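Long-range contacts in redox-sensing transcriptional repressor Rex (PDB 3WG9), which probably represses transcription in response to the cellular NADH/NAD(+) balance, pairing a DNA-binding winged helix with a Rossmann domain in a homodimer: residues B[112-118]-B[130-135]; B[17-21]-B[38-44]; B[171-177]-B[187-193]. All blocks are in the same frame, centred on the assembly; numbering follows the deposited sequence.

Contact 1 of 3, residues B[112-118]-B[130-135]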
loop_
_atom_site.group_PDB
_atom_site.type_symbol
_atom_site.label_atom_id
_atom_site.label_comp_id
_atom_site.label_asym_id
_atom_site.label_seq_id
_atom_site.Cartn_x
_atom_site.Cartn_y
_atom_site.Cartn_z
ATOM N N LEU B 112 -18.452 -5.173 5.123
ATOM C CA LEU B 112 -17.864 -6.163 6.009
ATOM C C LEU B 112 -18.940 -7.027 6.695
ATOM O O LEU B 112 -19.720 -6.477 7.458
ATOM C CB LEU B 112 -17.028 -5.480 7.106
ATOM C CG LEU B 112 -16.312 -6.441 8.072
ATOM C CD1 LEU B 112 -15.218 -7.267 7.365
ATOM C CD2 LEU B 112 -15.642 -5.650 9.206
ATOM N N LYS B 113 -18.919 -8.351 6.489
ATOM C CA LYS B 113 -19.954 -9.271 7.010
ATOM C C LYS B 113 -19.565 -10.042 8.247
ATOM O O LYS B 113 -20.422 -10.608 8.906
ATOM C CB LYS B 113 -20.378 -10.273 5.937
ATOM C CG LYS B 113 -20.922 -9.640 4.729
ATOM C CD LYS B 113 -22.124 -8.779 5.067
ATOM C CE LYS B 113 -22.429 -7.906 3.889
ATOM N NZ LYS B 113 -23.806 -7.340 3.909
ATOM N N GLY B 114 -18.273 -10.121 8.560
ATOM C CA GLY B 114 -17.839 -10.934 9.683
ATOM C C GLY B 114 -16.342 -10.800 9.853
ATOM O O GLY B 114 -15.626 -10.452 8.891
ATOM N N ILE B 115 -15.900 -11.047 11.082
ATOM C CA ILE B 115 -14.514 -11.085 11.461
ATOM C C ILE B 115 -14.252 -12.425 12.129
ATOM O O ILE B 115 -15.085 -12.929 12.887
ATOM C CB ILE B 115 -14.168 -9.910 12.442
ATOM C CG1 ILE B 115 -14.379 -8.540 11.813
ATOM C CG2 ILE B 115 -12.769 -10.039 13.086
ATOM C CD1 ILE B 115 -14.198 -7.448 12.901
ATOM N N PHE B 116 -13.126 -13.027 11.823
ATOM C CA PHE B 116 -12.809 -14.384 12.247
ATOM C C PHE B 116 -11.476 -14.414 12.985
ATOM O O PHE B 116 -10.511 -13.692 12.645
ATOM C CB PHE B 116 -12.823 -15.314 11.034
ATOM C CG PHE B 116 -14.195 -15.411 10.413
ATOM C CD1 PHE B 116 -15.073 -16.442 10.793
ATOM C CD2 PHE B 116 -14.656 -14.404 9.561
ATOM C CE1 PHE B 116 -16.373 -16.500 10.305
ATOM C CE2 PHE B 116 -15.921 -14.443 9.064
ATOM C CZ PHE B 116 -16.801 -15.514 9.429
ATOM N N ASP B 117 -11.440 -15.258 14.014
ATOM C CA ASP B 117 -10.230 -15.389 14.806
ATOM C C ASP B 117 -10.127 -16.771 15.455
ATOM O O ASP B 117 -11.118 -17.538 15.502
ATOM C CB ASP B 117 -10.158 -14.258 15.845
ATOM C CG ASP B 117 -8.755 -14.069 16.397
ATOM O OD1 ASP B 117 -7.974 -13.275 15.810
ATOM O OD2 ASP B 117 -8.468 -14.764 17.417
ATOM N N ILE B 118 -8.910 -17.130 15.838
ATOM C CA ILE B 118 -8.648 -18.461 16.364
ATOM C C ILE B 118 -8.829 -18.521 17.890
ATOM O O ILE B 118 -8.892 -19.601 18.481
ATOM C CB ILE B 118 -7.217 -18.893 15.914
ATOM C CG1 ILE B 118 -6.939 -20.381 16.089
ATOM C CG2 ILE B 118 -6.101 -18.071 16.586
ATOM C CD1 ILE B 118 -5.447 -20.622 16.448
ATOM N N VAL B 130 -19.802 -5.725 14.392
ATOM C CA VAL B 130 -19.560 -6.899 13.552
ATOM C C VAL B 130 -19.053 -7.958 14.512
ATOM O O VAL B 130 -18.118 -7.724 15.299
ATOM C CB VAL B 130 -18.503 -6.580 12.447
ATOM C CG1 VAL B 130 -18.059 -7.835 11.746
ATOM C CG2 VAL B 130 -19.075 -5.612 11.446
ATOM N N GLU B 131 -19.698 -9.104 14.506
ATOM C CA GLU B 131 -19.318 -10.158 15.434
ATOM C C GLU B 131 -18.007 -10.822 15.060
ATOM O O GLU B 131 -17.682 -11.029 13.865
ATOM C CB GLU B 131 -20.399 -11.218 15.506
ATOM C CG GLU B 131 -20.522 -11.824 16.902
ATOM C CD GLU B 131 -21.203 -13.195 16.874
ATOM O OE1 GLU B 131 -20.805 -14.045 17.703
ATOM O OE2 GLU B 131 -22.086 -13.440 15.998
ATOM N N VAL B 132 -17.190 -11.066 16.064
ATOM C CA VAL B 132 -16.034 -11.901 15.865
ATOM C C VAL B 132 -16.500 -13.318 15.972
ATOM O O VAL B 132 -17.156 -13.673 16.986
ATOM C CB VAL B 132 -14.915 -11.579 16.910
ATOM C CG1 VAL B 132 -13.746 -12.610 16.800
ATOM C CG2 VAL B 132 -14.423 -10.141 16.702
ATOM N N MET B 133 -16.124 -14.171 15.021
ATOM C CA MET B 133 -16.578 -15.576 15.073
ATOM C C MET B 133 -15.376 -16.505 14.973
ATOM O O MET B 133 -14.329 -16.079 14.502
ATOM C CB MET B 133 -17.534 -15.860 13.919
ATOM C CG MET B 133 -18.862 -15.145 14.036
ATOM S SD MET B 133 -19.761 -15.170 12.462
ATOM C CE MET B 133 -21.234 -14.263 12.904
ATOM N N ASP B 134 -15.511 -17.767 15.414
ATOM C CA ASP B 134 -14.467 -18.793 15.276
ATOM C C ASP B 134 -14.185 -19.035 13.789
ATOM O O ASP B 134 -15.092 -19.310 13.018
ATOM C CB ASP B 134 -14.945 -20.113 15.920
ATOM C CG ASP B 134 -13.911 -21.239 15.903
ATOM O OD1 ASP B 134 -12.777 -21.133 15.381
ATOM O OD2 ASP B 134 -14.261 -22.301 16.474
ATOM N N VAL B 135 -12.920 -18.861 13.426
ATOM C CA VAL B 135 -12.380 -19.132 12.111
ATOM C C VAL B 135 -12.732 -20.577 11.684
ATOM O O VAL B 135 -12.798 -20.858 10.512
ATOM C CB VAL B 135 -10.858 -18.847 12.078
ATOM C CG1 VAL B 135 -10.061 -20.010 12.665
ATOM C CG2 VAL B 135 -10.368 -18.578 10.592
#

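Contact 2 of 3, residues B[17-21]-B[38-44]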
loop_
_atom_site.group_PDB
_atom_site.type_symbol
_atom_site.label_atom_id
_atom_site.label_comp_id
_atom_site.label_asym_id
_atom_site.label_seq_id
_atom_site.Cartn_x
_atom_site.Cartn_y
_atom_site.Cartn_z
ATOM N N ARG B 17 -4.896 5.562 -8.944
ATOM C CA ARG B 17 -4.168 6.832 -8.791
ATOM C C ARG B 17 -4.908 7.946 -9.550
ATOM O O ARG B 17 -5.149 9.032 -8.998
ATOM C CB ARG B 17 -2.736 6.713 -9.294
ATOM C CG ARG B 17 -1.899 5.595 -8.620
ATOM C CD ARG B 17 -0.459 5.615 -9.183
ATOM N NE ARG B 17 0.126 6.947 -9.011
ATOM C CZ ARG B 17 0.839 7.587 -9.943
ATOM N NH1 ARG B 17 1.059 7.034 -11.128
ATOM N NH2 ARG B 17 1.356 8.773 -9.672
ATOM N N TYR B 18 -5.401 7.678 -10.775
ATOM C CA TYR B 18 -6.167 8.765 -11.429
ATOM C C TYR B 18 -7.418 9.100 -10.637
ATOM O O TYR B 18 -7.748 10.284 -10.427
ATOM C CB TYR B 18 -6.579 8.356 -12.835
ATOM C CG TYR B 18 -5.444 7.917 -13.736
ATOM C CD1 TYR B 18 -4.175 8.490 -13.665
ATOM C CD2 TYR B 18 -5.675 6.973 -14.717
ATOM C CE1 TYR B 18 -3.152 8.102 -14.533
ATOM C CE2 TYR B 18 -4.682 6.614 -15.609
ATOM C CZ TYR B 18 -3.418 7.157 -15.511
ATOM O OH TYR B 18 -2.455 6.699 -16.393
ATOM N N HIS B 19 -8.128 8.067 -10.159
ATOM C CA HIS B 19 -9.414 8.255 -9.450
ATOM C C HIS B 19 -9.184 9.106 -8.176
ATOM O O HIS B 19 -9.926 10.036 -7.844
ATOM C CB HIS B 19 -9.911 6.843 -9.050
ATOM C CG HIS B 19 -11.255 6.820 -8.401
ATOM N ND1 HIS B 19 -11.424 6.782 -7.028
ATOM C CD2 HIS B 19 -12.498 6.827 -8.935
ATOM C CE1 HIS B 19 -12.716 6.751 -6.745
ATOM N NE2 HIS B 19 -13.391 6.782 -7.886
ATOM N N ARG B 20 -8.154 8.774 -7.426
ATOM C CA ARG B 20 -7.868 9.468 -6.158
ATOM C C ARG B 20 -7.492 10.962 -6.374
ATOM O O ARG B 20 -7.864 11.838 -5.606
ATOM C CB ARG B 20 -6.669 8.738 -5.494
ATOM C CG ARG B 20 -6.294 9.222 -4.050
ATOM C CD ARG B 20 -5.416 8.186 -3.278
ATOM N NE ARG B 20 -4.372 7.567 -4.082
ATOM C CZ ARG B 20 -3.201 8.134 -4.390
ATOM N NH1 ARG B 20 -2.956 9.368 -3.979
ATOM N NH2 ARG B 20 -2.267 7.506 -5.130
ATOM N N TYR B 21 -6.718 11.245 -7.407
ATOM C CA TYR B 21 -6.352 12.613 -7.725
ATOM C C TYR B 21 -7.562 13.451 -8.201
ATOM O O TYR B 21 -7.736 14.568 -7.705
ATOM C CB TYR B 21 -5.188 12.699 -8.710
ATOM C CG TYR B 21 -4.807 14.122 -9.039
ATOM C CD1 TYR B 21 -4.487 15.022 -8.018
ATOM C CD2 TYR B 21 -4.772 14.579 -10.352
ATOM C CE1 TYR B 21 -4.158 16.335 -8.273
ATOM C CE2 TYR B 21 -4.425 15.920 -10.627
ATOM C CZ TYR B 21 -4.117 16.785 -9.574
ATOM O OH TYR B 21 -3.762 18.101 -9.790
ATOM N N LEU B 38 -2.629 17.001 -15.651
ATOM C CA LEU B 38 -2.834 15.644 -15.209
ATOM C C LEU B 38 -1.568 14.815 -15.298
ATOM O O LEU B 38 -1.177 14.172 -14.335
ATOM C CB LEU B 38 -4.002 14.980 -15.921
ATOM C CG LEU B 38 -4.405 13.617 -15.381
ATOM C CD1 LEU B 38 -4.863 13.685 -13.863
ATOM C CD2 LEU B 38 -5.498 12.975 -16.254
ATOM N N SER B 39 -0.925 14.842 -16.455
ATOM C CA SER B 39 0.325 14.115 -16.661
ATOM C C SER B 39 1.382 14.534 -15.638
ATOM O O SER B 39 2.043 13.695 -15.026
ATOM C CB SER B 39 0.858 14.394 -18.078
ATOM O OG SER B 39 2.188 13.948 -18.216
ATOM N N GLU B 40 1.564 15.840 -15.478
ATOM C CA GLU B 40 2.580 16.341 -14.531
ATOM C C GLU B 40 2.314 15.805 -13.123
ATOM O O GLU B 40 3.212 15.333 -12.470
ATOM C CB GLU B 40 2.652 17.864 -14.536
ATOM C CG GLU B 40 3.406 18.344 -15.773
ATOM C CD GLU B 40 3.364 19.862 -16.003
ATOM O OE1 GLU B 40 4.036 20.309 -16.966
ATOM O OE2 GLU B 40 2.649 20.597 -15.270
ATOM N N LYS B 41 1.062 15.811 -12.704
ATOM C CA LYS B 41 0.705 15.321 -11.382
ATOM C C LYS B 41 0.965 13.811 -11.228
ATOM O O LYS B 41 1.512 13.364 -10.224
ATOM C CB LYS B 41 -0.746 15.643 -11.068
ATOM C CG LYS B 41 -1.152 15.104 -9.703
ATOM C CD LYS B 41 -0.736 16.012 -8.502
ATOM C CE LYS B 41 -0.742 15.143 -7.207
ATOM N NZ LYS B 41 -0.996 15.911 -5.948
ATOM N N MET B 42 0.615 13.028 -12.248
ATOM C CA MET B 42 0.704 11.583 -12.163
ATOM C C MET B 42 2.066 10.996 -12.451
ATOM O O MET B 42 2.308 9.834 -12.125
ATOM C CB MET B 42 -0.321 10.972 -13.133
ATOM C CG MET B 42 -1.723 11.415 -12.777
ATOM S SD MET B 42 -2.285 10.726 -11.159
ATOM C CE MET B 42 -1.648 9.100 -11.346
ATOM N N GLY B 43 2.939 11.755 -13.109
ATOM C CA GLY B 43 4.214 11.195 -13.490
ATOM C C GLY B 43 4.013 10.172 -14.605
ATOM O O GLY B 43 4.795 9.232 -14.730
ATOM N N VAL B 44 2.951 10.345 -15.399
ATOM C CA VAL B 44 2.621 9.430 -16.506
ATOM C C VAL B 44 2.454 10.354 -17.768
ATOM O O VAL B 44 1.810 11.372 -17.670
ATOM C CB VAL B 44 1.272 8.676 -16.187
ATOM C CG1 VAL B 44 0.895 7.773 -17.306
ATOM C CG2 VAL B 44 1.377 7.818 -14.869
#

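Contact 3 of 3, residues B[171-177]-B[187-193]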
loop_
_atom_site.group_PDB
_atom_site.type_symbol
_atom_site.label_atom_id
_atom_site.label_comp_id
_atom_site.label_asym_id
_atom_site.label_seq_id
_atom_site.Cartn_x
_atom_site.Cartn_y
_atom_site.Cartn_z
ATOM N N ILE B 171 -14.151 -18.577 -2.186
ATOM C CA ILE B 171 -13.814 -17.131 -2.164
ATOM C C ILE B 171 -13.358 -16.671 -3.545
ATOM O O ILE B 171 -12.748 -17.431 -4.308
ATOM C CB ILE B 171 -12.707 -16.804 -1.077
ATOM C CG1 ILE B 171 -12.826 -15.340 -0.625
ATOM C CG2 ILE B 171 -11.279 -17.034 -1.599
ATOM C CD1 ILE B 171 -13.841 -15.195 0.415
ATOM N N LYS B 172 -13.635 -15.419 -3.903
ATOM C CA LYS B 172 -13.218 -14.961 -5.265
ATOM C C LYS B 172 -11.931 -14.145 -5.273
ATOM O O LYS B 172 -11.238 -14.043 -6.295
ATOM C CB LYS B 172 -14.306 -14.114 -5.944
ATOM C CG LYS B 172 -15.694 -14.846 -6.072
ATOM C CD LYS B 172 -16.684 -13.875 -6.790
ATOM C CE LYS B 172 -18.024 -14.557 -7.149
ATOM N NZ LYS B 172 -18.715 -15.039 -5.923
ATOM N N ALA B 173 -11.612 -13.531 -4.130
ATOM C CA ALA B 173 -10.410 -12.705 -4.031
ATOM C C ALA B 173 -9.951 -12.700 -2.587
ATOM O O ALA B 173 -10.793 -12.786 -1.648
ATOM C CB ALA B 173 -10.806 -11.268 -4.361
ATOM N N ILE B 174 -8.644 -12.489 -2.444
ATOM C CA ILE B 174 -7.998 -12.359 -1.167
ATOM C C ILE B 174 -7.165 -11.108 -1.175
ATOM O O ILE B 174 -6.360 -10.857 -2.113
ATOM C CB ILE B 174 -7.074 -13.599 -0.899
ATOM C CG1 ILE B 174 -8.005 -14.808 -0.615
ATOM C CG2 ILE B 174 -6.165 -13.320 0.324
ATOM C CD1 ILE B 174 -7.240 -16.140 -0.456
ATOM N N TRP B 175 -7.377 -10.296 -0.138
ATOM C CA TRP B 175 -6.547 -9.088 0.055
ATOM C C TRP B 175 -5.600 -9.400 1.213
ATOM O O TRP B 175 -6.015 -9.576 2.365
ATOM C CB TRP B 175 -7.465 -7.881 0.337
ATOM C CG TRP B 175 -6.810 -6.540 0.189
ATOM C CD1 TRP B 175 -5.780 -6.218 -0.668
ATOM C CD2 TRP B 175 -7.157 -5.338 0.865
ATOM N NE1 TRP B 175 -5.487 -4.860 -0.589
ATOM C CE2 TRP B 175 -6.301 -4.305 0.370
ATOM C CE3 TRP B 175 -8.128 -5.012 1.809
ATOM C CZ2 TRP B 175 -6.329 -3.011 0.864
ATOM C CZ3 TRP B 175 -8.174 -3.694 2.294
ATOM C CH2 TRP B 175 -7.321 -2.697 1.766
ATOM N N ASN B 176 -4.319 -9.566 0.902
ATOM C CA ASN B 176 -3.396 -10.217 1.840
ATOM C C ASN B 176 -2.467 -9.160 2.484
ATOM O O ASN B 176 -1.659 -8.606 1.778
ATOM C CB ASN B 176 -2.520 -11.224 1.076
ATOM C CG ASN B 176 -1.412 -11.825 1.949
ATOM O OD1 ASN B 176 -1.571 -11.988 3.173
ATOM N ND2 ASN B 176 -0.251 -12.082 1.331
ATOM N N PHE B 177 -2.589 -8.900 3.781
ATOM C CA PHE B 177 -1.686 -7.951 4.480
ATOM C C PHE B 177 -0.392 -8.553 5.042
ATOM O O PHE B 177 0.425 -7.831 5.624
ATOM C CB PHE B 177 -2.406 -7.274 5.624
ATOM C CG PHE B 177 -3.305 -6.178 5.152
ATOM C CD1 PHE B 177 -2.818 -4.872 5.077
ATOM C CD2 PHE B 177 -4.541 -6.497 4.619
ATOM C CE1 PHE B 177 -3.617 -3.836 4.599
ATOM C CE2 PHE B 177 -5.363 -5.469 4.140
ATOM C CZ PHE B 177 -4.886 -4.159 4.104
ATOM N N ASP B 187 -7.543 -18.561 -10.936
ATOM C CA ASP B 187 -8.819 -17.874 -11.143
ATOM C C ASP B 187 -9.198 -16.993 -9.941
ATOM O O ASP B 187 -10.167 -16.238 -10.024
ATOM C CB ASP B 187 -9.961 -18.896 -11.389
ATOM C CG ASP B 187 -10.120 -19.851 -10.228
ATOM O OD1 ASP B 187 -9.221 -20.694 -10.094
ATOM O OD2 ASP B 187 -11.102 -19.763 -9.396
ATOM N N VAL B 188 -8.492 -17.152 -8.825
ATOM C CA VAL B 188 -8.750 -16.401 -7.606
ATOM C C VAL B 188 -7.889 -15.139 -7.673
ATOM O O VAL B 188 -6.699 -15.207 -7.982
ATOM C CB VAL B 188 -8.346 -17.226 -6.347
ATOM C CG1 VAL B 188 -8.500 -16.394 -5.019
ATOM C CG2 VAL B 188 -9.247 -18.520 -6.273
ATOM N N ILE B 189 -8.473 -13.987 -7.399
ATOM C CA ILE B 189 -7.683 -12.735 -7.401
ATOM C C ILE B 189 -6.864 -12.683 -6.114
ATOM O O ILE B 189 -7.441 -12.857 -5.045
ATOM C CB ILE B 189 -8.593 -11.497 -7.475
ATOM C CG1 ILE B 189 -9.302 -11.455 -8.831
ATOM C CG2 ILE B 189 -7.760 -10.182 -7.369
ATOM C CD1 ILE B 189 -10.732 -10.826 -8.793
ATOM N N LEU B 190 -5.540 -12.481 -6.191
ATOM C CA LEU B 190 -4.766 -12.356 -4.945
ATOM C C LEU B 190 -4.047 -11.028 -4.981
ATOM O O LEU B 190 -3.283 -10.795 -5.908
ATOM C CB LEU B 190 -3.708 -13.452 -4.785
ATOM C CG LEU B 190 -2.655 -13.249 -3.656
ATOM C CD1 LEU B 190 -3.260 -13.166 -2.200
ATOM C CD2 LEU B 190 -1.646 -14.380 -3.703
ATOM N N GLU B 191 -4.353 -10.129 -4.048
ATOM C CA GLU B 191 -3.674 -8.818 -4.046
ATOM C C GLU B 191 -2.845 -8.747 -2.756
ATOM O O GLU B 191 -3.414 -8.763 -1.644
ATOM C CB GLU B 191 -4.734 -7.690 -4.079
ATOM C CG GLU B 191 -4.205 -6.259 -3.773
ATOM C CD GLU B 191 -3.209 -5.734 -4.834
ATOM O OE1 GLU B 191 -2.928 -6.442 -5.838
ATOM O OE2 GLU B 191 -2.692 -4.601 -4.610
ATOM N N ASN B 192 -1.516 -8.805 -2.914
ATOM C CA ASN B 192 -0.605 -8.738 -1.778
ATOM C C ASN B 192 -0.298 -7.298 -1.485
ATOM O O ASN B 192 0.103 -6.493 -2.370
ATOM C CB ASN B 192 0.707 -9.545 -1.957
ATOM C CG ASN B 192 0.484 -11.016 -2.261
ATOM O OD1 ASN B 192 -0.117 -11.768 -1.478
ATOM N ND2 ASN B 192 0.993 -11.446 -3.409
ATOM N N VAL B 193 -0.563 -6.924 -0.238
ATOM C CA VAL B 193 -0.202 -5.585 0.153
ATOM C C VAL B 193 1.269 -5.700 0.523
ATOM O O VAL B 193 1.699 -6.512 1.368
ATOM C CB VAL B 193 -1.037 -5.075 1.376
ATOM C CG1 VAL B 193 -0.666 -3.668 1.739
ATOM C CG2 VAL B 193 -2.582 -5.066 1.097
HETATM O O HOH W 1 -12.186 -14.750 -8.627
#

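Contact 1 of 3, residues B[112-118]-B[130-135]
This contact forms one edge of the Rossmann sheet and ends beside the NAD(H) site. The short strand 132-134 runs parallel to strand 110-117 and is the outermost strand on this side of the sheet in the chain. The bonds follow the parallel pattern, in which one strand uses alternate residues for both N and O. Ile115 N reaches Glu131 O in a weak bond of 3.3 Å, and Met133 N gives a 2.7 Å bond to Ile115 O. Two residues on, Asp117 N bonds Met133 O at 3.0 Å and Val135 N bonds Asp117 O at 3.1 Å. The two short axes cross at -51°. Pairing is limited to Ile115-Val132, Phe116-Met133 and Asp117-Asp134.

Ile115 and Val132 share one face of the sheet, with their CG2 atoms 4.0 Å apart. Val130 CG1 lies 3.7 Å from Ile115 CG1 and also 3.7 Å from Gly114 CA. On the face of Phe116 and Met133, Phe116 CE1 meets Met133 CB at 3.8 Å. The sulfur of Met133 is 5.0 Å from the centre of the Phe116 ring, an oblique Met-aromatic contact. Helix 138-144 covers this face, and Phe141 meets Phe116 edge-to-face.

In a Rossmann fold, an acidic residue at the end of the second strand commonly binds the adenosine ribose. Asp117 ends strand 110-117 and binds NAD(+) and NADH in structures of this protein. Here no cofactor is bound to the chain. Asp117 OD1 accepts a hydrogen bond from Ala92 N in the glycine-rich loop, and Asp117 OD2 accepts one from Asn119 N.

Contact 2 of 3, residues B[17-21]-B[38-44]
Tyr21 lays its ring against the aliphatic part of Lys41. Lys41 CG sits 3.4 Å from the centre of the Tyr21 ring and almost on its normal, which makes a CH-pi contact. The edge of the same ring meets Leu38, with Tyr21 CD2 3.6 Å from Leu38 CD1. Met42 fills the space between Tyr21, Tyr18 and Arg17. Its CE lies 3.5 Å from Tyr18 CD1 and over one face of the Arg17 guanidinium, 3.2 Å from Arg17 CZ. Its sulfur is at the edge of the Tyr18 ring, 5.2 Å from the centre, in a Met-aromatic contact.

Arg17 also ties down the end of helix 35-42. Its NH2 donates to Met42 O at 2.8 Å, and its NH1 adds a weak bond of 3.2 Å to Met42 O. Gly43 then leaves the helix with positive phi. Val44 points its side chain toward the helix of Tyr18, and Val44 CG1 is 3.6 Å from Tyr18 OH. That hydroxyl is hydrogen-bonded to Asp52 of helix 46-54. Arg20 faces the dimer partner and forms a salt bridge with Asp197 of the second subunit.

The short helix axes stand 11.2 Å apart at 110°, a wide spacing bridged by long side chains. Helix 46-54 adds Ile49, which touches Tyr18, Leu38 and Val44. The three helices pack together in the winged-helix domain, and both segments lie within its predicted helix-turn-helix DNA-binding region.

Contact 3 of 3, residues B[171-177]-B[187-193]
Two parallel strands pair here at one edge of the Rossmann sheet. Strand 189-192 is outermost on this side in the chain, and strand 173-176 joins it to strand 149-152. The short axes are 4.7 Å apart and only 8° from parallel. Five backbone bonds hold the pair: Ile189 N to Lys172 O (3.0 Å), Ile174 N to Ile189 O (2.9 Å), Glu191 N to Ile174 O (2.9 Å), Asn176 N to Glu191 O (2.8 Å) and Val193 N to Asn176 O (2.8 Å). At the start, one water donates to both Lys172 O and Asp187 O.

Ile174 and Leu190 lie on one face, with Ile174 CG2 3.9 Å from Leu190 CD1. Further along this face, Asn176 ND2 donates to Asn192 OD1 at 2.8 Å. The other face, with Ala173, Ile189, Trp175 and Glu191, packs against the second subunit. Trp175 CD1 is 3.5 Å from Glu191 CG, and both Trp175 NE1 and the Glu191 carboxylate bond Ser198 of the second subunit. Glu191 also forms salt bridges with Arg13 and with Arg205 of the second subunit.

At the C-terminal ends, Val193 CG2 sits over the Phe177 ring, 3.8 Å from its centre, in a CH-pi contact. Both residues bind NADH in structures of this protein. Such a position, at the C-terminal edge of a parallel sheet, is typical of the cofactor site in Rossmann folds.

How the contacts relate
Contact 2 comes first along the chain, then contact 1, then contact 3. Contacts 1 and 3 lie on the same six-stranded parallel sheet, at its two outermost strand pairs, with centres about 18 Å apart. Strands 85-90 and 149-152 fill the gap between them. Contact 1 holds Asp117 and contact 3 holds Phe177 and Val193 of the nucleotide site, so that site draws on both halves of the sheet. Contact 2 belongs to the separate winged-helix domain, its centre about 37 Å from that of contact 1 and 26 Å from that of contact 3. No two contacts touch. Contacts 2 and 3 both meet the second subunit, so DNA-binding and cofactor-binding domains both border the dimer partner.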